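Side-chain contacts in TIR-NB-LRR type resistance protein RPV1 (Vitis rotundifolia, PDB 5KU7), which probably acts in plant disease resistance as an intracellular immune receptor, of which this model holds the TIR domain: residues Y21-T24 with D25-S29; D128-P131 with R132-A136; S164-R167 with Q168-K172. All coordinates share one frame; numbering follows the deposited sequence.

Contact 1: residues Y21-T24 with D25-S29; sequences YNFT and DHLYS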
ATOM      1  N   TYR A  21      -2.150   8.226   0.973  1.00 27.70           N
ATOM      2  CA  TYR A  21      -2.350   7.720  -0.359  1.00 31.90           C
ATOM      3  C   TYR A  21      -2.061   6.249  -0.496  1.00 31.83           C
ATOM      4  O   TYR A  21      -2.385   5.662  -1.517  1.00 33.27           O
ATOM      5  CB  TYR A  21      -1.490   8.507  -1.346  1.00 36.80           C
ATOM      6  CG  TYR A  21      -1.941   9.927  -1.422  1.00 38.93           C
ATOM      7  CD1 TYR A  21      -3.183  10.242  -1.941  1.00 38.37           C
ATOM      8  CD2 TYR A  21      -1.154  10.954  -0.918  1.00 41.56           C
ATOM      9  CE1 TYR A  21      -3.615  11.545  -2.000  1.00 38.52           C
ATOM     10  CE2 TYR A  21      -1.573  12.260  -0.978  1.00 36.87           C
ATOM     11  CZ  TYR A  21      -2.806  12.549  -1.515  1.00 39.80           C
ATOM     12  OH  TYR A  21      -3.230  13.852  -1.565  1.00 45.15           O
ATOM     13  N   ASN A  22      -1.445   5.644   0.511  1.00 29.24           N
ATOM     14  CA  ASN A  22      -1.126   4.230   0.368  1.00 28.22           C
ATOM     15  C   ASN A  22      -1.831   3.390   1.430  1.00 27.81           C
ATOM     16  O   ASN A  22      -2.974   2.968   1.213  1.00 31.27           O
ATOM     17  CB  ASN A  22       0.405   4.014   0.360  1.00 28.97           C
ATOM     18  CG  ASN A  22       1.149   4.993   1.263  1.00 49.39           C
ATOM     19  OD1 ASN A  22       1.007   4.972   2.488  1.00 48.78           O
ATOM     20  ND2 ASN A  22       1.980   5.829   0.657  1.00 49.52           N
ATOM     21  N   PHE A  23      -1.174   3.136   2.561  1.00 33.31           N
ATOM     22  CA  PHE A  23      -1.710   2.167   3.516  1.00 32.02           C
ATOM     23  C   PHE A  23      -3.133   2.463   3.984  1.00 27.36           C
ATOM     24  O   PHE A  23      -4.027   1.612   3.880  1.00 30.64           O
ATOM     25  CB  PHE A  23      -0.821   2.047   4.753  1.00 34.74           C
ATOM     26  CG  PHE A  23      -1.390   1.118   5.787  1.00 34.55           C
ATOM     27  CD1 PHE A  23      -1.285  -0.267   5.624  1.00 29.54           C
ATOM     28  CD2 PHE A  23      -2.080   1.617   6.886  1.00 28.42           C
ATOM     29  CE1 PHE A  23      -1.819  -1.130   6.562  1.00 34.37           C
ATOM     30  CE2 PHE A  23      -2.638   0.753   7.844  1.00 36.25           C
ATOM     31  CZ  PHE A  23      -2.512  -0.620   7.687  1.00 32.80           C
ATOM     32  N   THR A  24      -3.348   3.665   4.490  1.00 31.34           N
ATOM     33  CA  THR A  24      -4.646   4.004   5.050  1.00 30.80           C
ATOM     34  C   THR A  24      -5.711   3.914   3.965  1.00 31.32           C
ATOM     35  O   THR A  24      -6.845   3.540   4.233  1.00 35.69           O
ATOM     36  CB  THR A  24      -4.643   5.411   5.668  1.00 28.99           C
ATOM     37  OG1 THR A  24      -3.632   5.482   6.686  1.00 27.28           O
ATOM     38  CG2 THR A  24      -5.980   5.707   6.272  1.00 30.42           C
ATOM     39  N   ASP A  25      -5.331   4.237   2.732  1.00 31.38           N
ATOM     40  CA  ASP A  25      -6.256   4.124   1.597  1.00 26.85           C
ATOM     41  C   ASP A  25      -6.658   2.671   1.344  1.00 33.93           C
ATOM     42  O   ASP A  25      -7.857   2.379   1.221  1.00 30.09           O
ATOM     43  CB  ASP A  25      -5.630   4.724   0.333  1.00 27.18           C
ATOM     44  CG  ASP A  25      -6.621   4.861  -0.788  1.00 27.65           C
ATOM     45  OD1 ASP A  25      -7.772   5.210  -0.502  1.00 28.76           O
ATOM     46  OD2 ASP A  25      -6.279   4.609  -1.957  1.00 38.42           O
ATOM     47  N   HIS A  26      -5.664   1.768   1.304  1.00 32.35           N
ATOM     48  CA  HIS A  26      -5.916   0.319   1.132  1.00 28.38           C
ATOM     49  C   HIS A  26      -6.760  -0.219   2.299  1.00 28.39           C
ATOM     50  O   HIS A  26      -7.650  -1.057   2.103  1.00 28.99           O
ATOM     51  CB  HIS A  26      -4.595  -0.475   1.022  1.00 29.07           C
ATOM     52  CG  HIS A  26      -3.790  -0.146  -0.205  1.00 29.50           C
ATOM     53  ND1 HIS A  26      -4.283  -0.293  -1.486  1.00 30.38           N
ATOM     54  CD2 HIS A  26      -2.532   0.333  -0.341  1.00 29.62           C
ATOM     55  CE1 HIS A  26      -3.364   0.081  -2.358  1.00 30.67           C
ATOM     56  NE2 HIS A  26      -2.296   0.471  -1.688  1.00 30.35           N
ATOM     57  N   LEU A  27      -6.493   0.274   3.508  1.00 27.97           N
ATOM     58  CA  LEU A  27      -7.299  -0.092   4.682  1.00 31.49           C
ATOM     59  C   LEU A  27      -8.746   0.371   4.526  1.00 35.37           C
ATOM     60  O   LEU A  27      -9.717  -0.371   4.775  1.00 34.43           O
ATOM     61  CB  LEU A  27      -6.697   0.516   5.962  1.00 28.61           C
ATOM     62  CG  LEU A  27      -7.440   0.251   7.276  1.00 33.60           C
ATOM     63  CD1 LEU A  27      -7.448  -1.231   7.594  1.00 29.62           C
ATOM     64  CD2 LEU A  27      -6.793   1.016   8.419  1.00 30.38           C
ATOM     65  N   TYR A  28      -8.867   1.631   4.134  1.00 31.97           N
ATOM     66  CA  TYR A  28     -10.147   2.266   3.898  1.00 27.59           C
ATOM     67  C   TYR A  28     -10.972   1.467   2.907  1.00 28.16           C
ATOM     68  O   TYR A  28     -12.154   1.201   3.114  1.00 30.37           O
ATOM     69  CB  TYR A  28      -9.920   3.698   3.388  1.00 32.08           C
ATOM     70  CG  TYR A  28     -11.180   4.389   2.941  1.00 37.91           C
ATOM     71  CD1 TYR A  28     -12.182   4.704   3.862  1.00 40.38           C
ATOM     72  CD2 TYR A  28     -11.387   4.711   1.601  1.00 35.68           C
ATOM     73  CE1 TYR A  28     -13.350   5.347   3.470  1.00 41.06           C
ATOM     74  CE2 TYR A  28     -12.564   5.364   1.196  1.00 43.24           C
ATOM     75  CZ  TYR A  28     -13.541   5.672   2.142  1.00 43.98           C
ATOM     76  OH  TYR A  28     -14.712   6.309   1.782  1.00 45.16           O
ATOM     77  N   SER A  29     -10.340   1.107   1.804  1.00 28.28           N
ATOM     78  CA  SER A  29     -11.041   0.375   0.769  1.00 31.60           C
ATOM     79  C   SER A  29     -11.425  -1.014   1.279  1.00 33.08           C
ATOM     80  O   SER A  29     -12.536  -1.479   1.027  1.00 31.26           O
ATOM     81  CB  SER A  29     -10.169   0.281  -0.482  1.00 38.14           C
ATOM     82  OG  SER A  29     -10.800  -0.484  -1.486  1.00 51.23           O
TER

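Contact 2: residues D128-P131 with R132-A136; sequences DKIP and RWRTA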
ATOM      1  N   ASP A 128       0.522  23.908  27.157  1.00 76.24           N
ATOM      2  CA  ASP A 128      -0.662  23.646  27.965  1.00 79.68           C
ATOM      3  C   ASP A 128      -1.516  22.487  27.455  1.00 75.35           C
ATOM      4  O   ASP A 128      -2.269  21.894  28.218  1.00 74.07           O
ATOM      5  CB  ASP A 128      -1.514  24.916  28.061  1.00 93.62           C
ATOM      6  CG  ASP A 128      -1.610  25.655  26.740  1.00100.12           C
ATOM      7  OD1 ASP A 128      -2.655  25.533  26.062  1.00101.84           O
ATOM      8  OD2 ASP A 128      -0.636  26.357  26.381  1.00101.54           O
ATOM      9  N   LYS A 129      -1.397  22.159  26.175  1.00 73.76           N
ATOM     10  CA  LYS A 129      -2.183  21.073  25.595  1.00 67.73           C
ATOM     11  C   LYS A 129      -1.479  19.724  25.716  1.00 59.90           C
ATOM     12  O   LYS A 129      -2.115  18.681  25.615  1.00 55.44           O
ATOM     13  CB  LYS A 129      -2.496  21.376  24.125  1.00 66.09           C
ATOM     14  CG  LYS A 129      -3.358  22.612  23.940  1.00 72.30           C
ATOM     15  CD  LYS A 129      -3.768  22.796  22.491  1.00 75.78           C
ATOM     16  CE  LYS A 129      -4.569  21.619  21.966  1.00 75.93           C
ATOM     17  NZ  LYS A 129      -4.934  21.840  20.530  1.00 73.79           N
ATOM     18  N   ILE A 130      -0.170  19.762  25.947  1.00 61.78           N
ATOM     19  CA  ILE A 130       0.679  18.562  26.000  1.00 62.78           C
ATOM     20  C   ILE A 130       0.205  17.428  26.928  1.00 62.92           C
ATOM     21  O   ILE A 130       0.247  16.258  26.542  1.00 60.81           O
ATOM     22  CB  ILE A 130       2.111  18.946  26.408  1.00 67.45           C
ATOM     23  CG1 ILE A 130       2.824  19.616  25.229  1.00 66.58           C
ATOM     24  CG2 ILE A 130       2.878  17.720  26.907  1.00 67.46           C
ATOM     25  CD1 ILE A 130       4.270  19.965  25.491  1.00 69.32           C
ATOM     26  N   PRO A 131      -0.226  17.764  28.154  1.00 63.75           N
ATOM     27  CA  PRO A 131      -0.722  16.747  29.098  1.00 63.06           C
ATOM     28  C   PRO A 131      -1.861  15.850  28.568  1.00 61.63           C
ATOM     29  O   PRO A 131      -1.735  14.625  28.645  1.00 61.49           O
ATOM     30  CB  PRO A 131      -1.210  17.595  30.279  1.00 63.87           C
ATOM     31  CG  PRO A 131      -0.332  18.787  30.246  1.00 60.49           C
ATOM     32  CD  PRO A 131      -0.132  19.091  28.787  1.00 65.70           C
ATOM     33  N   ARG A 132      -2.950  16.433  28.065  1.00 60.26           N
ATOM     34  CA  ARG A 132      -4.070  15.642  27.548  1.00 58.45           C
ATOM     35  C   ARG A 132      -3.678  14.885  26.273  1.00 60.12           C
ATOM     36  O   ARG A 132      -4.247  13.833  25.951  1.00 56.02           O
ATOM     37  CB  ARG A 132      -5.289  16.534  27.311  1.00 64.70           C
ATOM     38  CG  ARG A 132      -5.904  17.003  28.627  1.00 80.84           C
ATOM     39  CD  ARG A 132      -7.304  17.562  28.480  1.00 90.79           C
ATOM     40  NE  ARG A 132      -8.230  16.524  28.042  1.00 93.82           N
ATOM     41  CZ  ARG A 132      -9.550  16.601  28.162  1.00 97.64           C
ATOM     42  NH1 ARG A 132     -10.108  17.656  28.747  1.00101.19           N
ATOM     43  NH2 ARG A 132     -10.307  15.603  27.727  1.00 95.74           N
ATOM     44  N   TRP A 133      -2.706  15.442  25.552  1.00 59.96           N
ATOM     45  CA  TRP A 133      -2.162  14.817  24.357  1.00 56.46           C
ATOM     46  C   TRP A 133      -1.393  13.567  24.764  1.00 59.13           C
ATOM     47  O   TRP A 133      -1.596  12.490  24.201  1.00 54.05           O
ATOM     48  CB  TRP A 133      -1.245  15.781  23.601  1.00 49.31           C
ATOM     49  CG  TRP A 133      -1.942  16.750  22.697  1.00 48.51           C
ATOM     50  CD1 TRP A 133      -3.241  16.701  22.276  1.00 50.32           C
ATOM     51  CD2 TRP A 133      -1.371  17.922  22.097  1.00 53.43           C
ATOM     52  NE1 TRP A 133      -3.515  17.773  21.452  1.00 49.79           N
ATOM     53  CE2 TRP A 133      -2.383  18.536  21.328  1.00 49.67           C
ATOM     54  CE3 TRP A 133      -0.102  18.514  22.134  1.00 59.92           C
ATOM     55  CZ2 TRP A 133      -2.162  19.710  20.604  1.00 50.59           C
ATOM     56  CZ3 TRP A 133       0.114  19.684  21.411  1.00 59.65           C
ATOM     57  CH2 TRP A 133      -0.911  20.268  20.661  1.00 50.68           C
ATOM     58  N   ARG A 134      -0.515  13.725  25.756  1.00 56.07           N
ATOM     59  CA  ARG A 134       0.292  12.621  26.268  1.00 58.98           C
ATOM     60  C   ARG A 134      -0.612  11.533  26.830  1.00 61.76           C
ATOM     61  O   ARG A 134      -0.348  10.339  26.688  1.00 65.34           O
ATOM     62  CB  ARG A 134       1.257  13.097  27.361  1.00 62.86           C
ATOM     63  CG  ARG A 134       2.296  14.105  26.896  1.00 64.61           C
ATOM     64  CD  ARG A 134       3.506  14.134  27.827  1.00 65.13           C
ATOM     65  NE  ARG A 134       4.634  13.482  27.169  1.00 72.20           N
ATOM     66  CZ  ARG A 134       5.674  14.115  26.635  1.00 73.08           C
ATOM     67  NH1 ARG A 134       5.759  15.441  26.710  1.00 64.59           N
ATOM     68  NH2 ARG A 134       6.639  13.416  26.037  1.00 75.32           N
ATOM     69  N   THR A 135      -1.679  11.960  27.488  1.00 58.30           N
ATOM     70  CA  THR A 135      -2.622  11.026  28.073  1.00 54.25           C
ATOM     71  C   THR A 135      -3.354  10.233  26.987  1.00 51.30           C
ATOM     72  O   THR A 135      -3.504   9.011  27.084  1.00 54.59           O
ATOM     73  CB  THR A 135      -3.630  11.763  28.962  1.00 52.72           C
ATOM     74  OG1 THR A 135      -2.972  12.176  30.161  1.00 63.38           O
ATOM     75  CG2 THR A 135      -4.791  10.865  29.322  1.00 51.61           C
ATOM     76  N   ALA A 136      -3.786  10.925  25.940  1.00 49.97           N
ATOM     77  CA  ALA A 136      -4.542  10.280  24.869  1.00 50.40           C
ATOM     78  C   ALA A 136      -3.689   9.262  24.083  1.00 52.12           C
ATOM     79  O   ALA A 136      -4.181   8.196  23.692  1.00 45.47           O
ATOM     80  CB  ALA A 136      -5.118  11.319  23.947  1.00 43.05           C
TER

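Contact 3: residues S164-R167 with Q168-K172; sequences SIFR and QLKCK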
ATOM      1  N   SER A 164     -11.000  -8.903  11.907  1.00 30.52           N
ATOM      2  CA  SER A 164     -11.153  -8.732  13.339  1.00 38.64           C
ATOM      3  C   SER A 164     -12.100  -7.565  13.680  1.00 40.44           C
ATOM      4  O   SER A 164     -12.993  -7.712  14.516  1.00 46.81           O
ATOM      5  CB  SER A 164      -9.777  -8.515  13.972  1.00 35.90           C
ATOM      6  OG  SER A 164      -9.894  -8.147  15.331  1.00 45.94           O
ATOM      7  N   ILE A 165     -11.944  -6.437  12.988  1.00 37.79           N
ATOM      8  CA  ILE A 165     -12.809  -5.273  13.213  1.00 35.87           C
ATOM      9  C   ILE A 165     -14.250  -5.597  12.837  1.00 36.05           C
ATOM     10  O   ILE A 165     -15.196  -5.203  13.530  1.00 37.01           O
ATOM     11  CB  ILE A 165     -12.323  -4.037  12.412  1.00 33.44           C
ATOM     12  CG1 ILE A 165     -11.011  -3.519  12.997  1.00 34.49           C
ATOM     13  CG2 ILE A 165     -13.353  -2.904  12.447  1.00 28.25           C
ATOM     14  CD1 ILE A 165     -10.429  -2.372  12.203  1.00 36.00           C
ATOM     15  N   PHE A 166     -14.423  -6.325  11.742  1.00 27.34           N
ATOM     16  CA  PHE A 166     -15.759  -6.756  11.369  1.00 28.68           C
ATOM     17  C   PHE A 166     -16.410  -7.619  12.455  1.00 37.52           C
ATOM     18  O   PHE A 166     -17.514  -7.311  12.892  1.00 41.09           O
ATOM     19  CB  PHE A 166     -15.736  -7.507  10.037  1.00 26.92           C
ATOM     20  CG  PHE A 166     -17.088  -8.048   9.628  1.00 30.67           C
ATOM     21  CD1 PHE A 166     -17.437  -9.367   9.902  1.00 37.05           C
ATOM     22  CD2 PHE A 166     -17.996  -7.256   8.962  1.00 27.73           C
ATOM     23  CE1 PHE A 166     -18.668  -9.879   9.511  1.00 35.99           C
ATOM     24  CE2 PHE A 166     -19.237  -7.760   8.577  1.00 32.04           C
ATOM     25  CZ  PHE A 166     -19.571  -9.073   8.856  1.00 35.29           C
ATOM     26  N   ARG A 167     -15.719  -8.670  12.907  1.00 39.16           N
ATOM     27  CA  ARG A 167     -16.256  -9.538  13.946  1.00 34.16           C
ATOM     28  C   ARG A 167     -16.570  -8.735  15.222  1.00 33.26           C
ATOM     29  O   ARG A 167     -17.605  -8.939  15.851  1.00 37.55           O
ATOM     30  CB  ARG A 167     -15.290 -10.691  14.281  1.00 34.90           C
ATOM     31  CG  ARG A 167     -15.923 -11.688  15.275  1.00 44.76           C
ATOM     32  CD  ARG A 167     -14.961 -12.728  15.861  1.00 57.89           C
ATOM     33  NE  ARG A 167     -14.793 -13.921  15.032  1.00 70.88           N
ATOM     34  CZ  ARG A 167     -14.557 -15.140  15.519  1.00 81.65           C
ATOM     35  NH1 ARG A 167     -14.482 -15.337  16.832  1.00 82.63           N
ATOM     36  NH2 ARG A 167     -14.409 -16.172  14.695  1.00 87.34           N
ATOM     37  N   GLN A 168     -15.686  -7.813  15.599  1.00 33.06           N
ATOM     38  CA  GLN A 168     -15.888  -7.076  16.844  1.00 35.74           C
ATOM     39  C   GLN A 168     -17.058  -6.096  16.725  1.00 36.99           C
ATOM     40  O   GLN A 168     -17.878  -6.007  17.639  1.00 37.78           O
ATOM     41  CB  GLN A 168     -14.619  -6.324  17.260  1.00 33.99           C
ATOM     42  CG  GLN A 168     -13.450  -7.229  17.612  1.00 40.54           C
ATOM     43  CD  GLN A 168     -12.277  -6.484  18.206  1.00 41.45           C
ATOM     44  OE1 GLN A 168     -12.370  -5.916  19.294  1.00 46.61           O
ATOM     45  NE2 GLN A 168     -11.147  -6.512  17.505  1.00 37.45           N
ATOM     46  N   LEU A 169     -17.211  -5.450  15.575  1.00 32.96           N
ATOM     47  CA  LEU A 169     -18.294  -4.476  15.431  1.00 31.94           C
ATOM     48  C   LEU A 169     -19.610  -5.190  15.247  1.00 33.71           C
ATOM     49  O   LEU A 169     -20.655  -4.691  15.653  1.00 42.35           O
ATOM     50  CB  LEU A 169     -18.063  -3.535  14.248  1.00 31.17           C
ATOM     51  CG  LEU A 169     -16.905  -2.553  14.392  1.00 31.38           C
ATOM     52  CD1 LEU A 169     -16.877  -1.694  13.163  1.00 32.98           C
ATOM     53  CD2 LEU A 169     -17.114  -1.697  15.666  1.00 28.68           C
ATOM     54  N   LYS A 170     -19.569  -6.396  14.713  1.00 27.32           N
ATOM     55  CA  LYS A 170     -20.813  -7.073  14.498  1.00 28.66           C
ATOM     56  C   LYS A 170     -21.255  -7.657  15.847  1.00 36.95           C
ATOM     57  O   LYS A 170     -22.441  -7.658  16.161  1.00 41.04           O
ATOM     58  CB  LYS A 170     -20.667  -8.171  13.455  1.00 27.07           C
ATOM     59  CG  LYS A 170     -21.965  -8.948  13.263  1.00 32.71           C
ATOM     60  CD  LYS A 170     -21.952  -9.804  12.016  1.00 35.37           C
ATOM     61  CE  LYS A 170     -23.347  -9.867  11.445  1.00 42.19           C
ATOM     62  NZ  LYS A 170     -23.704 -11.250  11.042  1.00 55.81           N
ATOM     63  N   CYS A 171     -20.307  -8.034  16.695  1.00 34.12           N
ATOM     64  CA  CYS A 171     -20.692  -8.622  17.962  1.00 35.92           C
ATOM     65  C   CYS A 171     -21.179  -7.504  18.881  1.00 41.54           C
ATOM     66  O   CYS A 171     -22.143  -7.693  19.624  1.00 44.75           O
ATOM     67  CB  CYS A 171     -19.537  -9.396  18.616  1.00 33.50           C
ATOM     68  SG  CYS A 171     -19.029 -10.943  17.772  1.00 39.52           S
ATOM     69  N   LYS A 172     -20.551  -6.332  18.817  1.00 43.51           N
ATOM     70  CA  LYS A 172     -21.041  -5.221  19.624  1.00 45.86           C
ATOM     71  C   LYS A 172     -22.498  -4.932  19.295  1.00 43.52           C
ATOM     72  O   LYS A 172     -23.332  -4.829  20.193  1.00 49.75           O
ATOM     73  CB  LYS A 172     -20.246  -3.931  19.421  1.00 46.44           C
ATOM     74  CG  LYS A 172     -18.899  -3.866  20.083  1.00 50.80           C
ATOM     75  CD  LYS A 172     -18.717  -2.461  20.667  1.00 67.10           C
ATOM     76  CE  LYS A 172     -19.031  -1.349  19.669  1.00 73.27           C
ATOM     77  NZ  LYS A 172     -19.166  -0.014  20.359  1.00 77.89           N
TER

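Contact 1: residues Y21-T24 with D25-S29
Phe23 and, one turn later, Leu27 both swing CG away from the backbone N (chi1 177° for Phe23). Both side chains therefore lean along the same flank of helix 23-33, the first long helix of this TIR domain. Phe23 CE2 meets Leu27 CD2 at 4.2 Å, an apolar touch that comes obliquely to the ring. This flank is buried: Val67 of strand 61-68 packs on both residues, and Tyr101 stacks on the Phe23 ring.

His26 has CG beside its own backbone N instead (chi1 -65°). That brings His26 CD2 to 3.1 Å from Asn22 O, and the same oxygen accepts the His26 N-H at 2.9 Å. His26 NE2 bonds to Glu154 of the second subunit, and the ring stacks on His26 of that subunit. Asp25 also has its main partners outside, in a salt bridge to Arg40 and a bond to Ser155 of the second subunit.

Asn22 occupies the N-cap position but makes no capping bond. Its OD1 instead takes the neighbouring N-H of Phe23, with N and OD1 2.9 Å apart. The donor lies in the carbonyl plane, at a C=O...N angle of 97°.

Contact 2: residues D128-P131 with R132-A136
The Trp133 indole lies beneath the base of the Lys129 side chain, and the two side chains cross obliquely. Lys129 CB sits over the face of the six-membered ring of Trp133, 3.8 Å from its centroid and 7° off the normal. This is a CH-pi contact. The lysine chain then runs out past the CZ2 edge of the indole. It bends at chi3, which keeps Lys129 CE 3.4 Å from Trp133 CZ2. Lys129 O lies over one face of the indole too, and it accepts a long bond from Trp133 N at 3.3 Å. The two polar ends converge on the carboxylate of Asp80, with Lys129 NZ in a salt bridge to one oxygen and Trp133 NE1 bonded to the other, which probably helps to hold lysine and indole in place against each other.

The contact lies around the N-terminal end of helix 130-141 in the TIR domain. The indole packs on Leu79 and Val83 of helix 76-91, while Ile130 packs on Phe119 and Tyr122 of helix 113-122.

Ile130 and Arg134 lie side by side and point the same way. Ile130 CG2 touches Arg134 CG at 3.7 Å and approaches the guanidinium obliquely. Arg134 NE bonds to Gln111, and its charged group makes a cation-pi contact with Phe119.

On another side of the helix, Pro131 O has two donors, both from Thr135. Thr135 N reaches Pro131 O at 2.9 Å. Thr135 OG1, held beside its own N (chi1 -73°), reaches Pro131 O at 3.1 Å. They come from opposite faces of the carbonyl plane, and the hydroxyl stands 37° above that plane.

Contact 3: residues S164-R167 with Q168-K172
The Phe166 ring is met obliquely by the aliphatic part of Lys170, whose CD is 4.0 Å from Phe166 CZ. The two side chains run side by side in the same direction. In each the first torsion is extended (chi1 177°), turning CG away from the backbone N, which gives them this common course. Ile36, in a loop, also touches Phe166.

The amide of Gln168 is the second flat group. Its NE2 donates to Ser164 OG at 3.0 Å, and the hydroxyl oxygen lies only 13° out of the amide plane. The N-H...O angle of 144° makes the bond somewhat bent. The glutamine chain reaches back to the serine over the Ser164 carbonyl. Gln168 CG is 3.2 Å from Ser164 O, which also accepts the backbone N-H of Gln168. The glutamine is thus tied to the serine through both backbone and side chain.

On the buried side, Ile165 and Leu169 lie alongside each other. Ile165 CG2 meets Leu169 CD1 at 3.8 Å. Both pack on Phe97 of strand 95-101, and Trp146 of strand 146-148 also touches Ile165.

Ile165 and Leu169 are buried, while the mostly polar remainder, with Phe166, faces outward. The arrangement is that of an amphipathic helix, here helix 154-175, packed against the parallel beta-sheet of the TIR fold.

How the contacts relate
The three contacts follow one another along the chain, and none nests in or crosses another. Each closes only a single helical turn or two. Contact 1 comes first, at the start of helix 23-33, where the second subunit also joins. Contact 2 follows, around the N-terminal end of helix 130-141, and ties that helix to helices 76-91 and 113-122. Contact 3 is last, well along helix 154-175. Contacts 1 and 3 both pack on strand 61-68, and their nearest atoms are about 6 Å apart without touching. Contact 2 lies across the chain's centre from both, with centres 28 Å and 30 Å away.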